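Local coordinates for protein D-threo-3-hydroxyaspartate dehydratase (Delftia, PDB 3WQC) that catalyses the pyridoxal-phosphate-dependent deamination of D-threo-3-hydroxyaspartate to oxaloacetate and ammonium, and also acts on L-threo- and L-erythro-3-hydroxyaspartate and D-serine, at residues 179-184 / 200-205; 160-165 / 207-212; 268-273 / 291-296; 248-253 / 370-375. One frame throughout, in Å; residues are numbered along the deposited sequence.

Contact 1 of 4, residues 179-184 / 200-205. With PLP (pyridoxal-5'-phosphate), chain J.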
loop_
_atom_site.group_PDB
_atom_site.type_symbol
_atom_site.label_atom_id
_atom_site.label_comp_id
_atom_site.label_asym_id
_atom_site.label_seq_id
_atom_site.Cartn_x
_atom_site.Cartn_y
_atom_site.Cartn_z
ATOM N N VAL B 179 16.645 -4.849 26.942
ATOM C CA VAL B 179 17.204 -4.340 25.691
ATOM C C VAL B 179 16.609 -5.150 24.554
ATOM O O VAL B 179 16.231 -6.336 24.721
ATOM C CB VAL B 179 18.758 -4.457 25.602
ATOM C CG1 VAL B 179 19.359 -3.394 26.532
ATOM C CG2 VAL B 179 19.281 -5.862 26.015
ATOM N N LEU B 180 16.520 -4.548 23.353
ATOM C CA LEU B 180 16.051 -5.305 22.216
ATOM C C LEU B 180 16.857 -4.880 20.986
ATOM O O LEU B 180 17.342 -3.715 20.924
ATOM C CB LEU B 180 14.531 -5.119 21.926
ATOM C CG LEU B 180 14.098 -3.772 21.315
ATOM C CD1 LEU B 180 12.673 -3.920 20.706
ATOM C CD2 LEU B 180 14.100 -2.596 22.330
ATOM N N THR B 181 16.908 -5.758 19.972
ATOM C CA THR B 181 17.553 -5.407 18.732
ATOM C C THR B 181 16.775 -6.105 17.613
ATOM O O THR B 181 16.146 -7.172 17.886
ATOM C CB THR B 181 19.064 -5.830 18.680
ATOM O OG1 THR B 181 19.625 -5.185 17.515
ATOM C CG2 THR B 181 19.230 -7.311 18.601
ATOM N N HIS B 182 16.824 -5.534 16.396
ATOM C CA HIS B 182 16.257 -6.175 15.231
ATOM C C HIS B 182 17.258 -6.164 14.162
ATOM O O HIS B 182 17.632 -5.049 13.625
ATOM C CB HIS B 182 15.036 -5.322 14.816
ATOM C CG HIS B 182 14.420 -5.681 13.489
ATOM N ND1 HIS B 182 13.862 -6.941 13.172
ATOM C CD2 HIS B 182 14.267 -4.883 12.330
ATOM C CE1 HIS B 182 13.338 -6.845 11.874
ATOM N NE2 HIS B 182 13.615 -5.664 11.379
ATOM N N ALA B 183 17.759 -7.358 13.748
ATOM C CA ALA B 183 18.840 -7.349 12.749
ATOM C C ALA B 183 18.243 -7.357 11.338
ATOM O O ALA B 183 18.285 -8.378 10.624
ATOM C CB ALA B 183 19.837 -8.483 12.983
ATOM N N GLY B 184 17.588 -6.261 10.932
ATOM C CA GLY B 184 16.852 -6.165 9.640
ATOM C C GLY B 184 17.740 -6.260 8.418
ATOM O O GLY B 184 17.227 -6.460 7.305
ATOM N N GLU B 200 24.156 -14.746 14.997
ATOM C CA GLU B 200 25.158 -14.729 16.143
ATOM C C GLU B 200 25.596 -13.268 16.473
ATOM O O GLU B 200 25.693 -12.921 17.672
ATOM C CB GLU B 200 26.353 -15.600 15.824
ATOM C CG GLU B 200 27.462 -15.479 16.875
ATOM C CD GLU B 200 27.096 -15.841 18.290
ATOM O OE1 GLU B 200 27.887 -15.389 19.171
ATOM O OE2 GLU B 200 26.053 -16.499 18.592
ATOM N N ARG B 201 25.820 -12.416 15.471
ATOM C CA ARG B 201 26.186 -10.987 15.721
ATOM C C ARG B 201 25.015 -10.297 16.449
ATOM O O ARG B 201 25.229 -9.482 17.382
ATOM C CB ARG B 201 26.455 -10.259 14.398
ATOM C CG ARG B 201 26.787 -8.803 14.375
ATOM C CD ARG B 201 27.207 -8.354 12.914
ATOM N NE ARG B 201 27.157 -6.930 12.855
ATOM C CZ ARG B 201 28.186 -6.156 13.146
ATOM N NH1 ARG B 201 29.375 -6.705 13.439
ATOM N NH2 ARG B 201 28.054 -4.847 13.069
ATOM N N GLU B 202 23.769 -10.571 16.031
ATOM C CA GLU B 202 22.580 -9.931 16.661
ATOM C C GLU B 202 22.478 -10.382 18.149
ATOM O O GLU B 202 22.309 -9.566 19.065
ATOM C CB GLU B 202 21.341 -10.405 15.855
ATOM C CG GLU B 202 20.056 -9.762 16.364
ATOM C CD GLU B 202 18.766 -10.277 15.693
ATOM O OE1 GLU B 202 18.680 -11.483 15.308
ATOM O OE2 GLU B 202 17.773 -9.477 15.624
ATOM N N ARG B 203 22.633 -11.718 18.398
ATOM C CA ARG B 203 22.570 -12.250 19.764
ATOM C C ARG B 203 23.689 -11.623 20.560
ATOM O O ARG B 203 23.476 -11.134 21.689
ATOM C CB ARG B 203 22.746 -13.815 19.771
ATOM C CG ARG B 203 22.599 -14.462 21.126
ATOM C CD ARG B 203 23.371 -15.782 21.185
ATOM N NE ARG B 203 24.862 -15.564 21.081
ATOM C CZ ARG B 203 25.632 -15.047 22.075
ATOM N NH1 ARG B 203 25.164 -14.851 23.319
ATOM N NH2 ARG B 203 26.939 -14.861 21.800
ATOM N N ALA B 204 24.912 -11.725 20.037
ATOM C CA ALA B 204 26.121 -11.263 20.812
ATOM C C ALA B 204 26.036 -9.784 21.136
ATOM O O ALA B 204 26.335 -9.363 22.273
ATOM C CB ALA B 204 27.412 -11.553 20.021
ATOM N N GLY B 205 25.556 -8.968 20.190
ATOM C CA GLY B 205 25.502 -7.527 20.428
ATOM C C GLY B 205 24.395 -7.187 21.433
ATOM O O GLY B 205 24.620 -6.319 22.296
HETATM N N1 PLP J . 11.236 -6.610 15.518
HETATM C C2 PLP J . 11.043 -5.359 15.054
HETATM C C2A PLP J . 11.495 -4.160 15.856
HETATM C C3 PLP J . 10.380 -5.184 13.784
HETATM O O3 PLP J . 10.169 -3.953 13.343
HETATM C C4 PLP J . 9.982 -6.364 13.061
HETATM C C4A PLP J . 9.291 -6.199 11.825
HETATM C C5 PLP J . 10.229 -7.647 13.634
HETATM C C6 PLP J . 10.932 -7.723 14.844
HETATM C C5A PLP J . 9.835 -8.913 12.913
HETATM O O4P PLP J . 10.691 -9.057 11.688
HETATM P P PLP J . 10.189 -10.091 10.573
HETATM O O1P PLP J . 9.868 -11.313 11.349
HETATM O O2P PLP J . 11.390 -10.258 9.709
HETATM O O3P PLP J . 8.982 -9.561 9.914
#
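E202 reaches out from helix 192-215, and its carboxylate takes the backbone N-H of A183. The bond from A183 N to E202 OE2 is 2.8 Å long and bent, with 138° at the hydrogen. The N-H arrives from above the carboxylate plane, 54° out of it. With CG of E202 anti to the backbone N (chi1 -177°) and the chain extended beyond it, the acid spans the distance from helix to loop. A183 CB rests against the same group, 3.4 Å from E202 CD. T181 meets the stem instead, its methyl CG2 lying 3.4 Å from E202 CG. The hydroxyl of T181 is bound by I145 O and T147 OG1. The buried carboxylate has further partners: T230 OG1 at OE1 and, weakly, G226 N at OE2. Were E202 an alanine, the A183 N-H and the T230 hydroxyl would probably lose this acceptor, and a gap would open beside T181. H182, between T181 and A183, points its side chain away from the helix to the cofactor. PLP C3 sits over the centre of its ring, 3.8 Å above the plane, while ND1 bonds to G226 O. E202 thus probably acts as a second-shell residue, steadying the backbone next to H182. Strand 175-180 runs between strands 140-146 and 222-225 of the parallel sheet, and helix 192-215 covers it, with C206 touching V179 and T181.

Contact 2 of 4, residues 160-165 / 207-212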
loop_
_atom_site.group_PDB
_atom_site.type_symbol
_atom_site.label_atom_id
_atom_site.label_comp_id
_atom_site.label_asym_id
_atom_site.label_seq_id
_atom_site.Cartn_x
_atom_site.Cartn_y
_atom_site.Cartn_z
ATOM N N PRO B 160 29.045 4.340 27.160
ATOM C CA PRO B 160 28.685 5.611 27.825
ATOM C C PRO B 160 27.209 6.015 27.531
ATOM O O PRO B 160 26.502 6.496 28.446
ATOM C CB PRO B 160 29.712 6.587 27.249
ATOM C CG PRO B 160 30.929 5.744 26.948
ATOM C CD PRO B 160 30.266 4.477 26.342
ATOM N N LEU B 161 26.787 5.851 26.285
ATOM C CA LEU B 161 25.403 6.294 25.941
ATOM C C LEU B 161 24.404 5.289 26.528
ATOM O O LEU B 161 23.345 5.697 27.043
ATOM C CB LEU B 161 25.176 6.415 24.450
ATOM C CG LEU B 161 23.763 6.733 23.946
ATOM C CD1 LEU B 161 23.367 8.082 24.543
ATOM C CD2 LEU B 161 23.752 6.804 22.410
ATOM N N LEU B 162 24.707 3.982 26.486
ATOM C CA LEU B 162 23.818 2.943 27.128
ATOM C C LEU B 162 23.614 3.323 28.590
ATOM O O LEU B 162 22.475 3.276 29.104
ATOM C CB LEU B 162 24.425 1.517 27.145
ATOM C CG LEU B 162 24.341 0.743 25.964
ATOM C CD1 LEU B 162 25.150 -0.566 26.191
ATOM C CD2 LEU B 162 22.837 0.361 25.738
ATOM N N LEU B 163 24.732 3.589 29.315
ATOM C CA LEU B 163 24.562 3.888 30.743
ATOM C C LEU B 163 23.766 5.175 30.963
ATOM O O LEU B 163 23.030 5.318 31.953
ATOM C CB LEU B 163 25.918 3.934 31.469
ATOM C CG LEU B 163 26.470 2.563 31.838
ATOM C CD1 LEU B 163 26.060 1.335 31.104
ATOM C CD2 LEU B 163 27.871 2.649 32.397
ATOM N N ALA B 164 24.084 6.203 30.106
ATOM C CA ALA B 164 23.398 7.476 30.306
ATOM C C ALA B 164 21.864 7.314 30.144
ATOM O O ALA B 164 21.065 7.808 30.930
ATOM C CB ALA B 164 23.897 8.503 29.258
ATOM N N ILE B 165 21.473 6.515 29.130
ATOM C CA ILE B 165 20.028 6.276 28.944
ATOM C C ILE B 165 19.486 5.394 30.066
ATOM O O ILE B 165 18.398 5.710 30.631
ATOM C CB ILE B 165 19.826 5.576 27.577
ATOM C CG1 ILE B 165 20.232 6.538 26.445
ATOM C CG2 ILE B 165 18.365 5.105 27.421
ATOM C CD1 ILE B 165 20.352 5.779 25.097
ATOM N N VAL B 207 23.162 -9.140 23.848
ATOM C CA VAL B 207 23.607 -9.609 25.159
ATOM C C VAL B 207 24.776 -8.725 25.654
ATOM O O VAL B 207 24.769 -8.404 26.864
ATOM C CB VAL B 207 24.011 -11.107 25.007
ATOM C CG1 VAL B 207 24.707 -11.563 26.311
ATOM C CG2 VAL B 207 22.750 -11.984 24.794
ATOM N N GLN B 208 25.664 -8.281 24.765
ATOM C CA GLN B 208 26.738 -7.363 25.202
ATOM C C GLN B 208 26.152 -6.109 25.837
ATOM O O GLN B 208 26.617 -5.648 26.903
ATOM C CB GLN B 208 27.606 -6.955 23.990
ATOM C CG GLN B 208 28.698 -5.907 24.223
ATOM C CD GLN B 208 29.431 -5.501 22.946
ATOM O OE1 GLN B 208 29.031 -5.943 21.849
ATOM N NE2 GLN B 208 30.259 -4.514 23.022
ATOM N N ALA B 209 25.106 -5.545 25.193
ATOM C CA ALA B 209 24.514 -4.305 25.769
ATOM C C ALA B 209 23.913 -4.624 27.134
ATOM O O ALA B 209 24.049 -3.820 28.083
ATOM C CB ALA B 209 23.434 -3.783 24.817
ATOM N N ALA B 210 23.185 -5.776 27.246
ATOM C CA ALA B 210 22.524 -6.116 28.546
ATOM C C ALA B 210 23.654 -6.259 29.612
ATOM O O ALA B 210 23.466 -5.794 30.749
ATOM C CB ALA B 210 21.743 -7.400 28.420
ATOM N N GLU B 211 24.725 -6.947 29.208
ATOM C CA GLU B 211 25.796 -7.185 30.212
ATOM C C GLU B 211 26.471 -5.887 30.664
ATOM O O GLU B 211 26.909 -5.753 31.827
ATOM C CB GLU B 211 26.826 -8.158 29.682
ATOM C CG GLU B 211 26.206 -9.535 29.620
ATOM C CD GLU B 211 27.114 -10.565 28.962
ATOM O OE1 GLU B 211 26.802 -11.796 28.968
ATOM O OE2 GLU B 211 28.183 -10.203 28.417
ATOM N N ALA B 212 26.571 -4.911 29.758
ATOM C CA ALA B 212 27.162 -3.578 30.120
ATOM C C ALA B 212 26.217 -2.877 31.122
ATOM O O ALA B 212 26.678 -2.336 32.133
ATOM C CB ALA B 212 27.389 -2.740 28.867
#
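L162 puts one methyl, CD1, onto the helix surface formed by A209 and A212. Just before this surface, Q208 packs on the loop residues A156 and D157. A209 is the first point of contact. L162 CD1 lies 3.8 Å from A209 CA, so the methyl touches the helix backbone itself. It is also 3.9 Å from A209 CB. The small alanine lets the leucine come this close. A210 points its methyl away from this interface and packs on C220. One turn on from A209, A212 CB borders the same leucine, 4.1 Å from L162 CD1. In L162, chi1 of -80° sets CG beside the backbone N, and an extended chi2 (174°) then brings CD1 to the two alanines. L163 adds a more peripheral touch, its CD1 lying 3.9 Å from A212 O. Residues 160-165 and 207-212 share no hydrogen bond. The short segments approach to 10.2 Å between axes and cross at -59°, so the meeting is confined to a few side chains. Beneath it, L162 and A209 both rest on I145 of strand 140-146, and L162 also touches V154. Two helices packed side by side over a parallel sheet, one before and one after strand 175-180, are typical of the outer layer of the TIM-barrel domain of alanine racemase-like enzymes.

Contact 3 of 4, residues 268-273 / 291-296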
loop_
_atom_site.group_PDB
_atom_site.type_symbol
_atom_site.label_atom_id
_atom_site.label_comp_id
_atom_site.label_asym_id
_atom_site.label_seq_id
_atom_site.Cartn_x
_atom_site.Cartn_y
_atom_site.Cartn_z
ATOM N N LEU B 268 -0.126 -16.708 2.223
ATOM C CA LEU B 268 -0.976 -15.571 1.797
ATOM C C LEU B 268 -0.857 -15.485 0.258
ATOM O O LEU B 268 0.265 -15.525 -0.317
ATOM C CB LEU B 268 -0.402 -14.264 2.382
ATOM C CG LEU B 268 -1.130 -12.980 1.970
ATOM C CD1 LEU B 268 -2.616 -13.017 2.401
ATOM C CD2 LEU B 268 -0.353 -11.755 2.513
ATOM N N SER B 269 -2.008 -15.407 -0.417
ATOM C CA SER B 269 -1.991 -15.195 -1.839
ATOM C C SER B 269 -3.139 -14.216 -2.161
ATOM O O SER B 269 -4.087 -14.076 -1.342
ATOM C CB SER B 269 -2.178 -16.521 -2.678
ATOM O OG SER B 269 -3.431 -17.120 -2.372
ATOM N N VAL B 270 -3.073 -13.587 -3.325
ATOM C CA VAL B 270 -4.144 -12.640 -3.709
ATOM C C VAL B 270 -4.910 -13.355 -4.839
ATOM O O VAL B 270 -4.358 -13.631 -5.922
ATOM C CB VAL B 270 -3.595 -11.303 -4.184
ATOM C CG1 VAL B 270 -4.679 -10.421 -4.791
ATOM C CG2 VAL B 270 -2.880 -10.610 -2.997
ATOM N N LEU B 271 -6.178 -13.548 -4.620
ATOM C CA LEU B 271 -7.106 -14.133 -5.615
ATOM C C LEU B 271 -7.416 -13.053 -6.640
ATOM O O LEU B 271 -7.746 -11.948 -6.248
ATOM C CB LEU B 271 -8.384 -14.535 -4.853
ATOM C CG LEU B 271 -9.437 -15.345 -5.693
ATOM C CD1 LEU B 271 -8.887 -16.734 -6.055
ATOM C CD2 LEU B 271 -10.718 -15.415 -4.854
ATOM N N ALA B 272 -7.297 -13.362 -7.961
ATOM C CA ALA B 272 -7.451 -12.373 -8.998
ATOM C C ALA B 272 -8.232 -12.996 -10.118
ATOM O O ALA B 272 -8.169 -14.213 -10.278
ATOM C CB ALA B 272 -6.062 -11.912 -9.512
ATOM N N THR B 273 -8.886 -12.180 -10.904
ATOM C CA THR B 273 -9.562 -12.637 -12.118
ATOM C C THR B 273 -8.899 -12.096 -13.364
ATOM O O THR B 273 -8.515 -10.877 -13.408
ATOM C CB THR B 273 -11.054 -12.118 -12.102
ATOM O OG1 THR B 273 -11.719 -12.708 -10.985
ATOM C CG2 THR B 273 -11.840 -12.559 -13.332
ATOM N N MET B 291 -2.692 -1.781 -6.251
ATOM C CA MET B 291 -3.537 -1.518 -5.063
ATOM C C MET B 291 -3.814 -2.841 -4.321
ATOM O O MET B 291 -3.962 -2.819 -3.109
ATOM C CB MET B 291 -4.858 -0.858 -5.469
ATOM C CG MET B 291 -5.713 -0.343 -4.269
ATOM S SD MET B 291 -4.850 0.943 -3.298
ATOM C CE MET B 291 -5.073 2.340 -4.425
ATOM N N ALA B 292 -3.872 -3.989 -5.008
ATOM C CA ALA B 292 -4.011 -5.286 -4.331
ATOM C C ALA B 292 -2.658 -5.788 -3.864
ATOM O O ALA B 292 -2.525 -6.290 -2.720
ATOM C CB ALA B 292 -4.629 -6.297 -5.285
ATOM N N MET B 293 -1.622 -5.762 -4.727
ATOM C CA MET B 293 -0.363 -6.412 -4.363
ATOM C C MET B 293 0.509 -5.506 -3.451
ATOM O O MET B 293 1.425 -6.074 -2.769
ATOM C CB MET B 293 0.477 -6.755 -5.591
ATOM C CG MET B 293 -0.221 -7.713 -6.568
ATOM S SD MET B 293 -1.022 -9.171 -5.815
ATOM C CE MET B 293 0.425 -9.962 -4.987
ATOM N N SER B 294 0.227 -4.200 -3.463
ATOM C CA SER B 294 1.137 -3.183 -2.992
ATOM C C SER B 294 2.240 -2.915 -4.038
ATOM O O SER B 294 2.491 -3.770 -4.942
ATOM C CB SER B 294 1.806 -3.392 -1.612
ATOM O OG SER B 294 3.010 -4.168 -1.747
ATOM N N ARG B 295 2.889 -1.758 -3.873
ATOM C CA ARG B 295 4.017 -1.450 -4.752
ATOM C C ARG B 295 5.332 -2.188 -4.328
ATOM O O ARG B 295 6.373 -1.913 -4.959
ATOM C CB ARG B 295 4.311 0.090 -4.783
ATOM C CG ARG B 295 3.372 0.799 -5.764
ATOM C CD ARG B 295 3.745 0.482 -7.206
ATOM N NE ARG B 295 3.437 1.630 -8.028
ATOM C CZ ARG B 295 3.403 1.613 -9.346
ATOM N NH1 ARG B 295 3.604 0.445 -10.013
ATOM N NH2 ARG B 295 3.181 2.786 -10.004
ATOM N N ASP B 296 5.321 -3.046 -3.300
ATOM C CA ASP B 296 6.565 -3.667 -2.869
ATOM C C ASP B 296 7.191 -4.499 -4.006
ATOM O O ASP B 296 6.542 -5.365 -4.611
ATOM C CB ASP B 296 6.315 -4.522 -1.635
ATOM C CG ASP B 296 7.606 -4.841 -0.892
ATOM O OD1 ASP B 296 8.403 -5.640 -1.420
ATOM O OD2 ASP B 296 7.764 -4.245 0.216
#
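M293 O, at the end of helix 290-293, is gripped by two hydroxyls. S294 OG donates to it at 2.7 Å, in the carbonyl plane and on a lone pair. T365 OG1 is the other partner. S294 OG also accepts from D296 N at 3.0 Å, which makes an ST turn and fixes the chain as it leaves the helix. The side chain of M293 meets V270 of strand 268-278. Bends at chi2 (-46°) and chi3 fold the thioether back, and M293 SD comes to 3.7 Å from V270 CG2. M293 CE follows at 3.9 Å from V270 CG2. The other methyl, V270 CG1, lies 4.2 Å from A292 CB. With only a glycine at V270, a gap is likely to open beside the M293 sulfur, and the methionine end would be freer to turn. D296 bonds through OD2 to H361, a magnesium ligand, and makes a salt bridge to R295 of the second subunit. V270 projects from a strand flanked by strands 22-26 and 354-358, and the short helix 290-293 packs over it beside helix 362-366.

Contact 4 of 4, residues 248-253 / 370-375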
loop_
_atom_site.group_PDB
_atom_site.type_symbol
_atom_site.label_atom_id
_atom_site.label_comp_id
_atom_site.label_asym_id
_atom_site.label_seq_id
_atom_site.Cartn_x
_atom_site.Cartn_y
_atom_site.Cartn_z
ATOM N N TYR B 248 7.021 -14.568 9.247
ATOM C CA TYR B 248 6.969 -16.045 9.151
ATOM C C TYR B 248 5.543 -16.591 9.178
ATOM O O TYR B 248 5.330 -17.731 8.726
ATOM C CB TYR B 248 7.796 -16.673 10.320
ATOM C CG TYR B 248 6.968 -16.687 11.591
ATOM C CD1 TYR B 248 6.868 -15.567 12.442
ATOM C CD2 TYR B 248 6.230 -17.850 11.975
ATOM C CE1 TYR B 248 6.056 -15.562 13.564
ATOM C CE2 TYR B 248 5.399 -17.828 13.061
ATOM C CZ TYR B 248 5.345 -16.745 13.903
ATOM O OH TYR B 248 4.547 -16.742 15.019
ATOM N N VAL B 249 4.592 -15.927 9.803
ATOM C CA VAL B 249 3.268 -16.469 9.940
ATOM C C VAL B 249 2.706 -16.813 8.554
ATOM O O VAL B 249 1.992 -17.874 8.401
ATOM C CB VAL B 249 2.335 -15.546 10.805
ATOM C CG1 VAL B 249 1.988 -14.202 10.102
ATOM C CG2 VAL B 249 1.026 -16.261 11.208
ATOM N N PHE B 250 3.021 -15.951 7.570
ATOM C CA PHE B 250 2.620 -16.232 6.182
ATOM C C PHE B 250 3.737 -16.596 5.251
ATOM O O PHE B 250 3.512 -17.300 4.231
ATOM C CB PHE B 250 1.864 -15.002 5.565
ATOM C CG PHE B 250 0.650 -14.574 6.381
ATOM C CD1 PHE B 250 -0.223 -15.525 7.025
ATOM C CD2 PHE B 250 0.324 -13.217 6.441
ATOM C CE1 PHE B 250 -1.374 -15.095 7.736
ATOM C CE2 PHE B 250 -0.837 -12.803 7.119
ATOM C CZ PHE B 250 -1.658 -13.720 7.786
ATOM N N PHE B 251 4.948 -16.061 5.473
ATOM C CA PHE B 251 6.014 -16.039 4.509
ATOM C C PHE B 251 5.630 -15.296 3.215
ATOM O O PHE B 251 4.489 -14.793 3.115
ATOM C CB PHE B 251 6.624 -17.467 4.196
ATOM C CG PHE B 251 7.373 -18.049 5.370
ATOM C CD1 PHE B 251 8.543 -17.404 5.829
ATOM C CD2 PHE B 251 6.959 -19.243 5.967
ATOM C CE1 PHE B 251 9.331 -17.994 6.846
ATOM C CE2 PHE B 251 7.729 -19.819 7.017
ATOM C CZ PHE B 251 8.912 -19.184 7.421
ATOM N N ASP B 252 6.580 -15.195 2.298
ATOM C CA ASP B 252 6.425 -14.461 1.060
ATOM C C ASP B 252 7.582 -14.744 0.165
ATOM O O ASP B 252 8.460 -15.595 0.521
ATOM C CB ASP B 252 6.180 -12.950 1.324
ATOM C CG ASP B 252 7.355 -12.287 2.062
ATOM O OD1 ASP B 252 8.504 -12.787 1.872
ATOM O OD2 ASP B 252 7.146 -11.302 2.807
ATOM N N LEU B 253 7.612 -14.144 -1.034
ATOM C CA LEU B 253 8.667 -14.491 -1.975
ATOM C C LEU B 253 10.034 -13.889 -1.625
ATOM O O LEU B 253 11.078 -14.473 -1.928
ATOM C CB LEU B 253 8.309 -14.033 -3.390
ATOM C CG LEU B 253 7.039 -14.799 -3.927
ATOM C CD1 LEU B 253 6.573 -14.051 -5.185
ATOM C CD2 LEU B 253 7.423 -16.250 -4.234
ATOM N N PRO B 370 -8.887 -4.607 3.775
ATOM C CA PRO B 370 -9.596 -4.450 5.043
ATOM C C PRO B 370 -9.638 -5.780 5.808
ATOM O O PRO B 370 -9.808 -5.736 7.030
ATOM C CB PRO B 370 -11.021 -4.051 4.629
ATOM C CG PRO B 370 -10.840 -3.391 3.262
ATOM C CD PRO B 370 -9.695 -4.122 2.595
ATOM N N ALA B 371 -9.539 -6.923 5.144
ATOM C CA ALA B 371 -9.750 -8.195 5.821
ATOM C C ALA B 371 -9.104 -9.248 4.958
ATOM O O ALA B 371 -8.974 -9.088 3.711
ATOM C CB ALA B 371 -11.258 -8.569 6.010
ATOM N N TYR B 372 -8.801 -10.378 5.585
ATOM C CA TYR B 372 -8.360 -11.581 4.878
ATOM C C TYR B 372 -9.579 -12.512 4.725
ATOM O O TYR B 372 -10.546 -12.432 5.456
ATOM C CB TYR B 372 -7.341 -12.363 5.734
ATOM C CG TYR B 372 -6.084 -11.579 5.983
ATOM C CD1 TYR B 372 -5.061 -11.518 5.018
ATOM C CD2 TYR B 372 -5.877 -10.906 7.193
ATOM C CE1 TYR B 372 -3.856 -10.814 5.218
ATOM C CE2 TYR B 372 -4.686 -10.196 7.448
ATOM C CZ TYR B 372 -3.719 -10.145 6.479
ATOM O OH TYR B 372 -2.514 -9.496 6.690
ATOM N N GLN B 373 -9.450 -13.410 3.746
ATOM C CA GLN B 373 -10.423 -14.524 3.626
ATOM C C GLN B 373 -9.666 -15.779 4.088
ATOM O O GLN B 373 -8.702 -16.203 3.358
ATOM C CB GLN B 373 -10.854 -14.600 2.127
ATOM C CG GLN B 373 -11.709 -13.336 1.801
ATOM C CD GLN B 373 -12.993 -13.364 2.663
ATOM O OE1 GLN B 373 -13.523 -14.429 2.996
ATOM N NE2 GLN B 373 -13.476 -12.243 3.016
ATOM N N ALA B 374 -9.996 -16.293 5.288
ATOM C CA ALA B 374 -9.258 -17.444 5.879
ATOM C C ALA B 374 -9.839 -18.745 5.310
ATOM O O ALA B 374 -11.023 -19.001 5.487
ATOM C CB ALA B 374 -9.457 -17.442 7.380
ATOM N N LEU B 375 -9.042 -19.416 4.499
ATOM C CA LEU B 375 -9.466 -20.586 3.716
ATOM C C LEU B 375 -9.250 -21.866 4.507
ATOM O O LEU B 375 -8.075 -22.226 4.783
ATOM C CB LEU B 375 -8.699 -20.634 2.399
ATOM C CG LEU B 375 -8.915 -21.856 1.482
ATOM C CD1 LEU B 375 -10.357 -21.845 0.925
ATOM C CD2 LEU B 375 -7.891 -21.809 0.339
#
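F250 turns the edge of its ring toward the face of Y372, joining a loop to strand 371-375. The loop begins at Y248, whose backbone N bonds to T228 OG1. V249 follows in the same 3-10 turn and packs on M30 of helix 27-44. Its CG1 also lies over the centre of the F250 ring, 3.9 Å above the plane, and so covers one face. F250 makes the contact itself. A chi1 of -56° swings its ring clear of the carbonyl carbon and across to Y372. The pair is an offset edge-to-face stack with centroids 5.5 Å apart and planes at 62°. F250 CE2 leads, 4.0 Å from Y372 CZ. The phenol oxygen sits at the edge of the phenylalanine, near its plane, with Y372 OH 3.7 Å from F250 CE2. That oxygen has its polar partner in R386. Both rings also rest on I25 of strand 22-26. F251 turns to helix 27-44, where it touches N33 and R36. D252 is the N-cap of helix 253-258, its OD1 bonding to M255 N. Its OD2 takes A362 N, next to the magnesium ligand H361. The aromatic pair lies where a barrel-domain loop meets the beta-rich C-terminal domain, a two-domain arrangement characteristic of the fold-type III, alanine racemase-like PLP enzymes.

Contacts 1 and 2 share helix 192-215 and lie 13 Å apart between centres. They touch where V179 CG2 meets A210 CB at 3.8 Å. Contacts 3 and 4 form a second pair, 11 Å apart between centres, on the beta-rich side. There L268 packs on both aromatic residues, with L268 CD1 3.8 Å from Y372 CE1 and L268 CB 4.0 Å from F250 CB. Contacts 1 and 3 stand on opposite sides of the chain's centre, about 32 Å apart between centres. Contact 1 touches the cofactor directly through H182. The side chain of F250 in contact 4 is about 10 Å from PLP. Contact 2 lies away from the cofactor and metal sites, in the outer helix layer.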